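Local coordinates for flagellar hook-associated protein (Burkholderia pseudomallei, PDB 4UT1) that probably serves as a structural protein of the bacterial flagellum, at the junction between the hook and the filament, at residues A[97-102]-A[602-607]; A[104-109]-A[156-161]; A[115-120]-A[592-597]; A[125-130]-A[572-577]; A[311-316]-A[584-589]. One frame throughout, in Å; residues are numbered along the deposited sequence.

Contact 1 (A[97-102]-A[602-607]). With EDO (1,2-ethanediol), chain B.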
# COMPACT_ATOMS: atom_id res chain seq x y z
N THR A 97 -21.43 -11.47 3.87
CA THR A 97 -21.47 -12.05 2.53
C THR A 97 -20.31 -11.51 1.68
O THR A 97 -19.63 -12.28 0.99
CB THR A 97 -22.82 -11.77 1.83
OG1 THR A 97 -23.85 -12.45 2.54
CG2 THR A 97 -22.79 -12.27 0.40
N LEU A 98 -20.05 -10.21 1.78
CA LEU A 98 -19.03 -9.59 0.95
C LEU A 98 -17.63 -10.00 1.39
O LEU A 98 -16.77 -10.27 0.55
CB LEU A 98 -19.17 -8.07 0.99
CG LEU A 98 -20.39 -7.50 0.26
CD1 LEU A 98 -20.54 -6.05 0.60
CD2 LEU A 98 -20.23 -7.70 -1.23
N VAL A 99 -17.39 -10.03 2.69
CA VAL A 99 -16.04 -10.36 3.16
C VAL A 99 -15.81 -11.86 3.01
O VAL A 99 -14.69 -12.29 2.78
CB VAL A 99 -15.79 -9.90 4.62
CG1 VAL A 99 -16.74 -10.58 5.57
CG2 VAL A 99 -14.34 -10.14 5.03
N ALA A 100 -16.88 -12.65 3.11
CA ALA A 100 -16.73 -14.09 2.88
C ALA A 100 -16.31 -14.34 1.43
O ALA A 100 -15.43 -15.17 1.15
CB ALA A 100 -18.02 -14.83 3.21
N GLN A 101 -16.95 -13.62 0.51
CA GLN A 101 -16.58 -13.66 -0.91
C GLN A 101 -15.11 -13.29 -1.11
O GLN A 101 -14.37 -14.01 -1.79
CB GLN A 101 -17.47 -12.71 -1.72
CG GLN A 101 -17.14 -12.71 -3.22
CD GLN A 101 -17.88 -11.65 -4.00
OE1 GLN A 101 -17.51 -11.33 -5.13
NE2 GLN A 101 -18.94 -11.10 -3.41
N LEU A 102 -14.67 -12.18 -0.51
CA LEU A 102 -13.27 -11.77 -0.60
C LEU A 102 -12.34 -12.83 -0.00
O LEU A 102 -11.32 -13.19 -0.59
CB LEU A 102 -13.07 -10.42 0.10
CG LEU A 102 -11.64 -9.88 0.07
CD1 LEU A 102 -11.17 -9.62 -1.37
CD2 LEU A 102 -11.52 -8.63 0.93
N ASN A 602 -4.84 -12.55 6.84
CA ASN A 602 -5.44 -12.84 8.13
C ASN A 602 -6.40 -11.75 8.60
O ASN A 602 -7.35 -12.04 9.32
CB ASN A 602 -4.35 -13.05 9.19
CG ASN A 602 -3.63 -14.38 9.03
OD1 ASN A 602 -4.16 -15.30 8.42
ND2 ASN A 602 -2.42 -14.47 9.55
N ALA A 603 -6.17 -10.51 8.19
CA ALA A 603 -7.10 -9.42 8.50
C ALA A 603 -8.44 -9.73 7.87
O ALA A 603 -9.49 -9.59 8.50
CB ALA A 603 -6.57 -8.07 8.02
N ILE A 604 -8.41 -10.17 6.62
CA ILE A 604 -9.64 -10.54 5.92
C ILE A 604 -10.27 -11.78 6.57
O ILE A 604 -11.49 -11.82 6.82
CB ILE A 604 -9.37 -10.79 4.42
CG1 ILE A 604 -8.86 -9.51 3.76
CG2 ILE A 604 -10.65 -11.32 3.73
CD1 ILE A 604 -8.20 -9.69 2.40
N GLY A 605 -9.45 -12.79 6.85
CA GLY A 605 -9.95 -14.02 7.44
C GLY A 605 -10.59 -13.84 8.80
O GLY A 605 -11.63 -14.43 9.10
N ASN A 606 -9.98 -13.00 9.62
CA ASN A 606 -10.46 -12.76 10.97
C ASN A 606 -11.77 -11.98 10.92
O ASN A 606 -12.68 -12.23 11.71
CB ASN A 606 -9.42 -12.00 11.80
CG ASN A 606 -8.19 -12.84 12.06
OD1 ASN A 606 -8.20 -14.05 11.88
ND2 ASN A 606 -7.11 -12.20 12.48
N ALA A 607 -11.87 -11.05 9.98
CA ALA A 607 -13.11 -10.29 9.78
C ALA A 607 -14.25 -11.24 9.43
O ALA A 607 -15.34 -11.16 10.01
CB ALA A 607 -12.93 -9.25 8.69
C1 EDO B . -12.47 -14.84 15.12
O1 EDO B . -12.02 -13.70 14.37
C2 EDO B . -13.39 -14.33 16.23
O2 EDO B . -13.23 -15.13 17.41

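Contact 2 (A[104-109]-A[156-161]). With EDO (1,2-ethanediol), chain G.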
# COMPACT_ATOMS: atom_id res chain seq x y z
N ASN A 104 -12.71 -16.07 0.47
CA ASN A 104 -12.67 -17.27 -0.35
C ASN A 104 -11.78 -17.03 -1.55
O ASN A 104 -11.03 -17.92 -1.99
CB ASN A 104 -14.09 -17.68 -0.80
CG ASN A 104 -14.95 -18.17 0.34
OD1 ASN A 104 -14.44 -18.49 1.42
ND2 ASN A 104 -16.26 -18.24 0.11
N TYR A 105 -11.85 -15.82 -2.08
CA TYR A 105 -10.98 -15.45 -3.19
C TYR A 105 -9.51 -15.42 -2.78
O TYR A 105 -8.67 -15.99 -3.45
CB TYR A 105 -11.36 -14.08 -3.75
CG TYR A 105 -10.33 -13.62 -4.74
CD1 TYR A 105 -10.32 -14.11 -6.04
CD2 TYR A 105 -9.34 -12.72 -4.38
CE1 TYR A 105 -9.37 -13.71 -6.96
CE2 TYR A 105 -8.37 -12.31 -5.29
CZ TYR A 105 -8.40 -12.80 -6.57
OH TYR A 105 -7.45 -12.39 -7.47
N VAL A 106 -9.20 -14.72 -1.68
CA VAL A 106 -7.82 -14.52 -1.26
C VAL A 106 -7.11 -15.82 -0.86
O VAL A 106 -5.92 -15.99 -1.16
CB VAL A 106 -7.73 -13.52 -0.10
CG1 VAL A 106 -6.34 -13.49 0.47
CG2 VAL A 106 -8.12 -12.13 -0.58
N GLY A 107 -7.82 -16.71 -0.18
CA GLY A 107 -7.25 -18.00 0.18
C GLY A 107 -6.26 -17.96 1.34
O GLY A 107 -6.38 -17.13 2.24
N SER A 108 -5.26 -18.85 1.29
CA SER A 108 -4.36 -19.07 2.42
C SER A 108 -3.30 -17.97 2.59
O SER A 108 -2.76 -17.46 1.61
CB SER A 108 -3.67 -20.44 2.25
OG SER A 108 -2.50 -20.51 3.05
N PRO A 109 -2.99 -17.62 3.85
CA PRO A 109 -1.99 -16.58 4.12
C PRO A 109 -0.58 -17.02 3.76
O PRO A 109 0.31 -16.19 3.71
CB PRO A 109 -2.12 -16.35 5.63
CG PRO A 109 -2.68 -17.62 6.16
CD PRO A 109 -3.60 -18.13 5.09
N GLN A 156 -7.66 -6.59 -10.58
CA GLN A 156 -8.95 -6.73 -11.26
C GLN A 156 -10.04 -7.20 -10.29
O GLN A 156 -11.16 -6.71 -10.35
CB GLN A 156 -8.84 -7.71 -12.42
CG GLN A 156 -7.93 -7.27 -13.56
CD GLN A 156 -8.55 -6.19 -14.44
OE1 GLN A 156 -9.72 -6.28 -14.83
NE2 GLN A 156 -7.77 -5.17 -14.75
N GLN A 157 -9.72 -8.16 -9.43
CA GLN A 157 -10.68 -8.68 -8.46
C GLN A 157 -11.11 -7.61 -7.47
O GLN A 157 -12.30 -7.45 -7.16
CB GLN A 157 -10.13 -9.89 -7.71
CG GLN A 157 -11.09 -10.44 -6.66
CD GLN A 157 -12.33 -11.09 -7.28
OE1 GLN A 157 -12.23 -11.84 -8.26
NE2 GLN A 157 -13.50 -10.80 -6.73
N TYR A 158 -10.15 -6.85 -6.96
CA TYR A 158 -10.50 -5.79 -6.04
C TYR A 158 -11.38 -4.74 -6.70
O TYR A 158 -12.37 -4.31 -6.11
CB TYR A 158 -9.23 -5.17 -5.42
CG TYR A 158 -8.80 -5.98 -4.23
CD1 TYR A 158 -9.49 -5.89 -3.03
CD2 TYR A 158 -7.73 -6.88 -4.32
CE1 TYR A 158 -9.14 -6.64 -1.94
CE2 TYR A 158 -7.37 -7.64 -3.23
CZ TYR A 158 -8.06 -7.52 -2.05
OH TYR A 158 -7.70 -8.29 -0.96
N SER A 159 -11.06 -4.34 -7.93
CA SER A 159 -11.86 -3.32 -8.58
C SER A 159 -13.23 -3.89 -8.95
O SER A 159 -14.22 -3.16 -9.00
CB SER A 159 -11.14 -2.78 -9.82
OG SER A 159 -10.95 -3.80 -10.76
N GLN A 160 -13.29 -5.19 -9.20
CA GLN A 160 -14.55 -5.81 -9.54
C GLN A 160 -15.49 -5.83 -8.33
O GLN A 160 -16.68 -5.49 -8.44
CB GLN A 160 -14.31 -7.23 -10.09
CG GLN A 160 -13.74 -7.21 -11.52
CD GLN A 160 -13.21 -8.58 -11.98
OE1 GLN A 160 -13.34 -9.57 -11.27
NE2 GLN A 160 -12.61 -8.61 -13.16
N LEU A 161 -14.96 -6.22 -7.18
CA LEU A 161 -15.68 -6.13 -5.93
C LEU A 161 -16.09 -4.69 -5.63
O LEU A 161 -17.22 -4.43 -5.17
CB LEU A 161 -14.82 -6.68 -4.78
CG LEU A 161 -14.75 -8.20 -4.71
CD1 LEU A 161 -13.83 -8.63 -3.58
CD2 LEU A 161 -16.14 -8.78 -4.53
C1 EDO G . -11.58 -1.44 -15.21
O1 EDO G . -12.77 -1.85 -15.88
C2 EDO G . -10.71 -2.68 -15.04
O2 EDO G . -9.48 -2.32 -14.41

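Contact 3 (A[115-120]-A[592-597]). With EDO (1,2-ethanediol), chain C; EDO (1,2-ethanediol), chain P.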
# COMPACT_ATOMS: atom_id res chain seq x y z
N THR A 115 3.47 -17.46 -2.17
CA THR A 115 4.24 -18.53 -2.79
C THR A 115 4.95 -18.03 -4.05
O THR A 115 6.09 -18.39 -4.28
CB THR A 115 3.35 -19.73 -3.16
OG1 THR A 115 2.94 -20.39 -1.95
CG2 THR A 115 4.14 -20.72 -4.00
N ALA A 116 4.27 -17.21 -4.85
CA ALA A 116 4.87 -16.66 -6.06
C ALA A 116 6.09 -15.80 -5.70
O ALA A 116 7.10 -15.82 -6.41
CB ALA A 116 3.86 -15.83 -6.85
N ILE A 117 6.00 -15.04 -4.62
CA ILE A 117 7.13 -14.21 -4.19
C ILE A 117 8.31 -15.10 -3.77
O ILE A 117 9.44 -14.91 -4.24
CB ILE A 117 6.73 -13.28 -3.03
CG1 ILE A 117 5.76 -12.22 -3.53
CG2 ILE A 117 7.95 -12.56 -2.48
CD1 ILE A 117 5.23 -11.32 -2.43
N THR A 118 8.05 -16.08 -2.91
CA THR A 118 9.09 -17.01 -2.47
C THR A 118 9.79 -17.68 -3.66
O THR A 118 11.02 -17.78 -3.69
CB THR A 118 8.52 -18.12 -1.56
OG1 THR A 118 7.93 -17.52 -0.40
CG2 THR A 118 9.62 -19.08 -1.12
N ASN A 119 8.99 -18.13 -4.62
CA ASN A 119 9.50 -18.81 -5.80
C ASN A 119 10.36 -17.91 -6.69
O ASN A 119 11.35 -18.36 -7.28
CB ASN A 119 8.34 -19.41 -6.61
CG ASN A 119 7.77 -20.65 -5.96
OD1 ASN A 119 8.36 -21.21 -5.04
ND2 ASN A 119 6.61 -21.11 -6.44
N TYR A 120 9.99 -16.64 -6.75
CA TYR A 120 10.76 -15.69 -7.54
C TYR A 120 12.16 -15.54 -6.96
O TYR A 120 13.15 -15.61 -7.68
CB TYR A 120 10.10 -14.31 -7.59
CG TYR A 120 10.96 -13.34 -8.37
CD1 TYR A 120 11.03 -13.41 -9.76
CD2 TYR A 120 11.75 -12.38 -7.72
CE1 TYR A 120 11.84 -12.54 -10.48
CE2 TYR A 120 12.55 -11.52 -8.43
CZ TYR A 120 12.59 -11.60 -9.81
OH TYR A 120 13.38 -10.73 -10.52
N THR A 592 8.67 -9.25 6.81
CA THR A 592 9.06 -9.53 5.44
C THR A 592 7.86 -9.41 4.50
O THR A 592 6.74 -9.19 4.95
CB THR A 592 9.65 -10.94 5.30
OG1 THR A 592 8.61 -11.90 5.51
CG2 THR A 592 10.74 -11.17 6.33
N LEU A 593 8.10 -9.54 3.20
CA LEU A 593 7.04 -9.46 2.22
C LEU A 593 5.99 -10.55 2.45
O LEU A 593 4.79 -10.29 2.43
CB LEU A 593 7.61 -9.56 0.80
CG LEU A 593 8.49 -8.40 0.34
CD1 LEU A 593 9.16 -8.70 -0.99
CD2 LEU A 593 7.66 -7.14 0.24
N THR A 594 6.44 -11.78 2.67
CA THR A 594 5.52 -12.90 2.83
C THR A 594 4.87 -12.84 4.20
O THR A 594 3.71 -13.23 4.37
CB THR A 594 6.22 -14.26 2.65
OG1 THR A 594 7.34 -14.33 3.54
CG2 THR A 594 6.70 -14.43 1.22
N GLY A 595 5.61 -12.33 5.18
CA GLY A 595 5.06 -12.11 6.50
C GLY A 595 3.97 -11.05 6.44
O GLY A 595 2.93 -11.17 7.09
N ALA A 596 4.21 -10.01 5.65
CA ALA A 596 3.21 -8.95 5.47
C ALA A 596 2.01 -9.48 4.70
O ALA A 596 0.87 -9.14 5.01
CB ALA A 596 3.83 -7.76 4.76
N TYR A 597 2.26 -10.32 3.70
CA TYR A 597 1.16 -10.98 2.98
C TYR A 597 0.26 -11.78 3.92
O TYR A 597 -0.97 -11.78 3.77
CB TYR A 597 1.69 -11.91 1.89
CG TYR A 597 0.59 -12.49 1.03
CD1 TYR A 597 0.01 -11.74 0.01
CD2 TYR A 597 0.12 -13.79 1.24
CE1 TYR A 597 -0.99 -12.26 -0.77
CE2 TYR A 597 -0.88 -14.32 0.45
CZ TYR A 597 -1.43 -13.55 -0.55
OH TYR A 597 -2.43 -14.05 -1.34
C1 EDO C . 6.03 -20.45 -10.99
O1 EDO C . 6.70 -19.94 -12.16
C2 EDO C . 6.67 -19.86 -9.74
O2 EDO C . 5.70 -19.15 -8.93
C1 EDO P . -4.99 -13.88 -3.96
O1 EDO P . -3.63 -14.31 -4.18
C2 EDO P . -5.04 -12.38 -3.69
O2 EDO P . -4.40 -12.02 -2.45

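Contact 4 (A[125-130]-A[572-577])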
# COMPACT_ATOMS: atom_id res chain seq x y z
N GLN A 125 18.28 -17.51 -6.79
CA GLN A 125 19.35 -18.29 -6.18
C GLN A 125 19.93 -19.28 -7.19
O GLN A 125 21.15 -19.53 -7.22
CB GLN A 125 18.84 -19.00 -4.93
CG GLN A 125 19.87 -19.93 -4.31
CD GLN A 125 19.57 -20.23 -2.86
OE1 GLN A 125 18.41 -20.23 -2.44
NE2 GLN A 125 20.62 -20.45 -2.07
N THR A 126 19.06 -19.86 -8.01
CA THR A 126 19.49 -20.75 -9.08
C THR A 126 20.37 -19.99 -10.06
O THR A 126 21.40 -20.48 -10.51
CB THR A 126 18.28 -21.37 -9.81
OG1 THR A 126 17.54 -22.16 -8.88
CG2 THR A 126 18.72 -22.23 -10.96
N VAL A 127 19.97 -18.76 -10.37
CA VAL A 127 20.78 -17.93 -11.25
C VAL A 127 22.13 -17.66 -10.57
O VAL A 127 23.16 -17.64 -11.23
CB VAL A 127 20.08 -16.59 -11.60
CG1 VAL A 127 21.06 -15.65 -12.27
CG2 VAL A 127 18.84 -16.84 -12.50
N ALA A 128 22.11 -17.48 -9.26
CA ALA A 128 23.33 -17.12 -8.54
C ALA A 128 24.41 -18.19 -8.70
O ALA A 128 25.61 -17.87 -8.69
CB ALA A 128 23.03 -16.89 -7.06
N ASN A 129 23.98 -19.44 -8.86
CA ASN A 129 24.91 -20.57 -8.99
C ASN A 129 25.17 -20.95 -10.44
O ASN A 129 26.01 -21.82 -10.72
CB ASN A 129 24.37 -21.79 -8.25
CG ASN A 129 24.37 -21.60 -6.75
OD1 ASN A 129 25.30 -21.03 -6.19
ND2 ASN A 129 23.32 -22.07 -6.10
N ASN A 130 24.44 -20.31 -11.35
CA ASN A 130 24.54 -20.58 -12.78
C ASN A 130 24.39 -19.27 -13.53
O ASN A 130 23.49 -19.13 -14.37
CB ASN A 130 23.47 -21.58 -13.26
CG ASN A 130 23.46 -22.86 -12.46
OD1 ASN A 130 24.15 -23.83 -12.81
ND2 ASN A 130 22.68 -22.89 -11.39
N ARG A 572 27.29 -12.96 -7.38
CA ARG A 572 27.14 -12.34 -6.07
C ARG A 572 25.88 -11.47 -5.98
O ARG A 572 25.21 -11.44 -4.94
CB ARG A 572 28.37 -11.51 -5.73
CG ARG A 572 29.56 -12.35 -5.28
CD ARG A 572 30.75 -11.46 -5.04
NE ARG A 572 31.42 -11.17 -6.30
CZ ARG A 572 32.18 -10.11 -6.53
NH1 ARG A 572 32.36 -9.18 -5.59
NH2 ARG A 572 32.74 -9.96 -7.73
N ASN A 573 25.55 -10.78 -7.05
CA ASN A 573 24.36 -9.92 -6.94
C ASN A 573 23.06 -10.70 -7.05
O ASN A 573 22.05 -10.29 -6.47
CB ASN A 573 24.37 -8.80 -7.97
CG ASN A 573 23.45 -7.67 -7.56
OD1 ASN A 573 23.62 -7.09 -6.48
ND2 ASN A 573 22.44 -7.38 -8.39
N ALA A 574 23.07 -11.79 -7.81
CA ALA A 574 21.91 -12.66 -7.88
C ALA A 574 21.68 -13.25 -6.49
O ALA A 574 20.55 -13.36 -6.04
CB ALA A 574 22.10 -13.76 -8.92
N LEU A 575 22.76 -13.61 -5.81
CA LEU A 575 22.66 -14.12 -4.44
C LEU A 575 22.01 -13.06 -3.55
O LEU A 575 21.13 -13.37 -2.75
CB LEU A 575 24.04 -14.52 -3.89
CG LEU A 575 24.02 -15.03 -2.44
CD1 LEU A 575 23.15 -16.26 -2.34
CD2 LEU A 575 25.42 -15.34 -1.91
N ALA A 576 22.45 -11.81 -3.69
CA ALA A 576 21.89 -10.71 -2.91
C ALA A 576 20.40 -10.51 -3.25
O ALA A 576 19.56 -10.33 -2.35
CB ALA A 576 22.69 -9.44 -3.14
N LEU A 577 20.08 -10.55 -4.54
CA LEU A 577 18.68 -10.46 -4.96
C LEU A 577 17.83 -11.52 -4.28
O LEU A 577 16.77 -11.21 -3.75
CB LEU A 577 18.56 -10.60 -6.48
CG LEU A 577 18.90 -9.37 -7.32
CD1 LEU A 577 19.28 -9.79 -8.72
CD2 LEU A 577 17.70 -8.39 -7.34

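Contact 5 (A[311-316]-A[584-589])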
# COMPACT_ATOMS: atom_id res chain seq x y z
N ALA A 311 3.34 -5.13 -3.47
CA ALA A 311 3.81 -4.99 -4.85
C ALA A 311 4.86 -3.88 -4.98
O ALA A 311 5.91 -4.07 -5.62
CB ALA A 311 2.63 -4.72 -5.79
N VAL A 312 4.59 -2.73 -4.37
CA VAL A 312 5.49 -1.60 -4.45
C VAL A 312 6.81 -1.94 -3.77
O VAL A 312 7.87 -1.72 -4.32
CB VAL A 312 4.90 -0.33 -3.82
CG1 VAL A 312 5.98 0.76 -3.69
CG2 VAL A 312 3.72 0.18 -4.64
N SER A 313 6.74 -2.48 -2.56
CA SER A 313 7.95 -2.80 -1.83
C SER A 313 8.77 -3.85 -2.58
O SER A 313 9.98 -3.74 -2.67
CB SER A 313 7.64 -3.29 -0.42
OG SER A 313 8.84 -3.52 0.29
N PHE A 314 8.10 -4.87 -3.12
CA PHE A 314 8.79 -5.91 -3.89
C PHE A 314 9.51 -5.31 -5.10
O PHE A 314 10.70 -5.53 -5.28
CB PHE A 314 7.79 -6.99 -4.35
CG PHE A 314 8.33 -7.91 -5.41
CD1 PHE A 314 8.23 -7.59 -6.76
CD2 PHE A 314 8.96 -9.11 -5.06
CE1 PHE A 314 8.72 -8.44 -7.73
CE2 PHE A 314 9.45 -9.97 -6.04
CZ PHE A 314 9.34 -9.63 -7.37
N ALA A 315 8.78 -4.58 -5.93
CA ALA A 315 9.37 -3.95 -7.11
C ALA A 315 10.53 -3.03 -6.75
O ALA A 315 11.59 -3.08 -7.37
CB ALA A 315 8.30 -3.19 -7.89
N SER A 316 10.34 -2.20 -5.72
CA SER A 316 11.36 -1.24 -5.34
C SER A 316 12.63 -1.94 -4.87
O SER A 316 13.73 -1.56 -5.26
CB SER A 316 10.83 -0.31 -4.24
OG SER A 316 9.82 0.55 -4.75
N LYS A 584 13.31 -7.16 6.06
CA LYS A 584 12.14 -6.68 6.79
C LYS A 584 11.77 -5.25 6.41
O LYS A 584 12.20 -4.28 7.05
CB LYS A 584 12.38 -6.80 8.30
CG LYS A 584 12.63 -8.23 8.74
CD LYS A 584 12.69 -8.35 10.25
CE LYS A 584 13.13 -9.74 10.67
NZ LYS A 584 13.13 -9.91 12.14
N THR A 585 10.94 -5.11 5.38
CA THR A 585 10.65 -3.81 4.80
C THR A 585 9.26 -3.29 5.14
O THR A 585 8.94 -2.13 4.87
CB THR A 585 10.78 -3.87 3.27
OG1 THR A 585 9.89 -4.87 2.74
CG2 THR A 585 12.22 -4.20 2.88
N MET A 586 8.45 -4.15 5.74
CA MET A 586 7.06 -3.82 6.02
C MET A 586 6.82 -3.64 7.52
O MET A 586 7.58 -4.15 8.35
CB MET A 586 6.13 -4.91 5.47
CG MET A 586 6.28 -5.16 3.96
SD MET A 586 6.15 -3.64 2.99
CE MET A 586 4.46 -3.15 3.34
N ASN A 587 5.76 -2.90 7.83
CA ASN A 587 5.37 -2.63 9.21
C ASN A 587 6.53 -2.05 10.01
O ASN A 587 6.91 -2.60 11.05
CB ASN A 587 4.84 -3.90 9.89
CG ASN A 587 3.66 -4.51 9.15
OD1 ASN A 587 3.59 -5.73 8.98
ND2 ASN A 587 2.73 -3.67 8.71
N ASN A 588 7.09 -0.96 9.50
CA ASN A 588 8.20 -0.26 10.15
C ASN A 588 9.43 -1.14 10.36
O ASN A 588 10.01 -1.17 11.45
CB ASN A 588 7.74 0.32 11.49
CG ASN A 588 6.63 1.34 11.32
OD1 ASN A 588 5.72 1.16 10.50
ND2 ASN A 588 6.70 2.42 12.09
N GLY A 589 9.84 -1.84 9.31
CA GLY A 589 11.07 -2.61 9.34
C GLY A 589 11.00 -3.84 10.22
O GLY A 589 12.03 -4.31 10.72

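Contact 1 (A[97-102]-A[602-607])
V99 and L102 reach I604 through branches set by their first torsions. V99 has CG1 between its backbone N and carbonyl carbon, the crowded position (chi1 62°), leaving CG2 to point across the gap. CG2 lies 4.1 Å from CG2 of I604 and 4.0 Å from CB of A607, so one methyl touches two residues three apart on the other helix. It also rests 3.8 Å from the carbonyl O of I604. L102 turns its CG opposite the backbone N (chi1 -180°) and brings CD2 to 3.8 Å from CD1 of I604. The L102 and I604 side chains lie roughly perpendicular. I604 turns CG2 to both V99 and L102, and CD1 to L102. The side chains that meet are all apolar, and V99, L102 and I604 are buried. Y158 of helix 134-193 packs on L102 and I604. Helix 287-322 adds T299 against L102 and A303 against I604. At exposed N606, O1 of an ethanediol donates to the carbonyl O; the ethanediol is also hydrogen-bonded to OG of S609. The segments run roughly antiparallel, at 139°, with axes 9.1 Å apart. This is the apolar seam of a long antiparallel helical bundle.

Contact 2 (A[104-109]-A[156-161])
Q157 lays an aliphatic carbon almost exactly over the centre of the Y105 ring. Its CG sits 3.4 Å from the ring centroid of Y105 and 6° off the ring normal, a well-centred CH-pi contact. CB of Q157 lies further along the same ring, 3.6 Å from CZ of Y105. OE1 of Q157 comes to 3.7 Å from CD1 and CE1 of Y105. The bend in the Q157 chain (chi2 69°) folds the amide back along the ring instead of sending it outward. Ring and amide planes remain 34° apart, so this is no flat stack of the amide. The two side chains run antiparallel alongside each other.

Deeper in, CG2 of V106 touches OH of Y158 at 3.9 Å. That hydroxyl is hydrogen-bonded to the hydroxyl of Y600 on helix 593-630, so it is satisfied. V106 itself also packs on Y600 and V601. G107, the first residue beyond helix 80-106, has a positive phi, and the chain turns toward helix 113-129. The chemistry is graded: tyrosine ring on glutamine chain at the exposed edge, a valine methyl beside a satisfied phenol on the more buried side. The segments thus meet by dispersion and CH-pi attraction, without a polar bond.

Contact 3 (A[115-120]-A[592-597])
Beside T594, which meets T118 across the contact, OG1 of T592 accepts a hydrogen bond from N of G595 at 3.0 Å (N-H...O angle 155°). T592 is the N-cap of helix 593-630, and this bond satisfies an amide of the first turn. T594 places OG1 between its backbone N and carbonyl carbon (chi1 54°), which swings its methyl CG2 toward T118. That methyl touches OG1 of T118 at 3.7 Å, and the two threonine side chains cross at about a right angle. OG1 of T118 has its hydrogen bond with the carbonyl O of A114, one turn back in its own helix. On the inner side, CG2 of I117 lies 4.3 Å from CD1 of L593 and equally far from CG2 of T594. These are loose apolar contacts, and I117 and L593 are both buried.

The segments belong to an antiparallel pair in the helical bundle, at 174° with axes 10.0 Å apart. L593 also packs on F121, S313 and Q317, which ties it to the neighbouring helices.

Y597 lies a turn further on. Its ring meets that of Y600 with the planes at about 50°, and its OH shares a hydrogen bond of 3.0 Å with O2 of an ethanediol. The same ethanediol is hydrogen-bonded to OH of Y600.

Contact 4 (A[125-130]-A[572-577])
A128 and A574 point their CB atoms at the opposing helix, and the two helices come very close. CB of A574 lies 3.6 Å from CA of A128, so the methyl rests on the backbone of the other helix. The two CB atoms of A128 and A574 are 3.8 Å apart. A128 in turn sets its methyl at 3.5 Å from the backbone N of L575. Each methyl thus sits against the opposing main chain, passing beside its partner.

V127 and L575 border this pair. V127 turns CG1 opposite its backbone N (chi1 168°) and brings it to 4.0 Å from CB of A574. From its side chain, L575 brings CB nearest, 4.1 Å from CB of A128. V127 is buried, while L575 is exposed.

The segments form an antiparallel helix pair with small residues at the crossing. Their axes are 7.6 Å apart at 165°, an approach that alanines permit. This pair joins the end of helix 113-129 to the start of helix 572-579, where the chain comes back from its strand-rich part.

Both helix ends carry polar bonds. ND2 of N130 donates to the carbonyl O of T126 at 2.9 Å, and N of N129 donates to the same O, so that carbonyl is doubly bound as the helix stops. R572 forms a salt bridge with D570, and the N573 amide is held by Q321 and by the carbonyl O of A445.

Contact 5 (A[311-316]-A[584-589])
S313 and T585 make the polar link. OG1 of T585 donates a hydrogen bond of 3.0 Å to OG of S313. The S313 hydroxyl stands opposite its own backbone N (chi1 -177°) and so projects from the helix toward the loop. OG of S313 is also hydrogen-bonded to the carbonyl O of T364, with a weak further bond from NE2 of Q317. A relay results: T585 gives to S313, and S313 gives to T364. Such a chain would probably strengthen each of its bonds, and it satisfies hydroxyls that lie buried between the helix and two loops.

Van der Waals contact rests on M586. Its chain is bent at chi2 and chi3 (-53° and -63°), and this curls the thioether back to the helix. SD of M586 lies 3.7 Å from CB of S313 and 3.8 Å from its OG. A309, L310 and A596 also pack on M586, and L593 packs on both S313 and T585. The M586 side chain thus lies between helix 287-322 and the start of helix 593-630.

The backbone shapes the rest. N587, N588 and G589 all have positive phi, a left-handed run that reverses the chain. OD1 of N587 hydrogen-bonds OG1 of T591 across this turn. T585 and M586 both face T591, the geometry of a classic beta bulge in the loop that leads into helix 593-630.

How the contacts relate
Contacts 1 and 5 are buried; contacts 2, 3 and 4 are partly buried, with an exposed residue touching in 2 and 4. Helix 80-106 serves contacts 1 and 2, helix 113-129 contacts 3 and 4, and helix 593-630 contacts 1 and 3. Contacts 1 and 2 touch through L102, Y158 and L161, contacts 2 and 3 where S108 and P109 meet the Y597 ring, and contacts 3 and 5 around L593 and A596. Contact 4 lies about 38 Å from contact 1 between centres. Aliphatic packing in contact 1 gives way to a ring face in contact 2, a threonine methyl on a hydroxyl in contact 3 and alanines in contact 4. Contact 5 alone has a direct hydrogen bond between its segments.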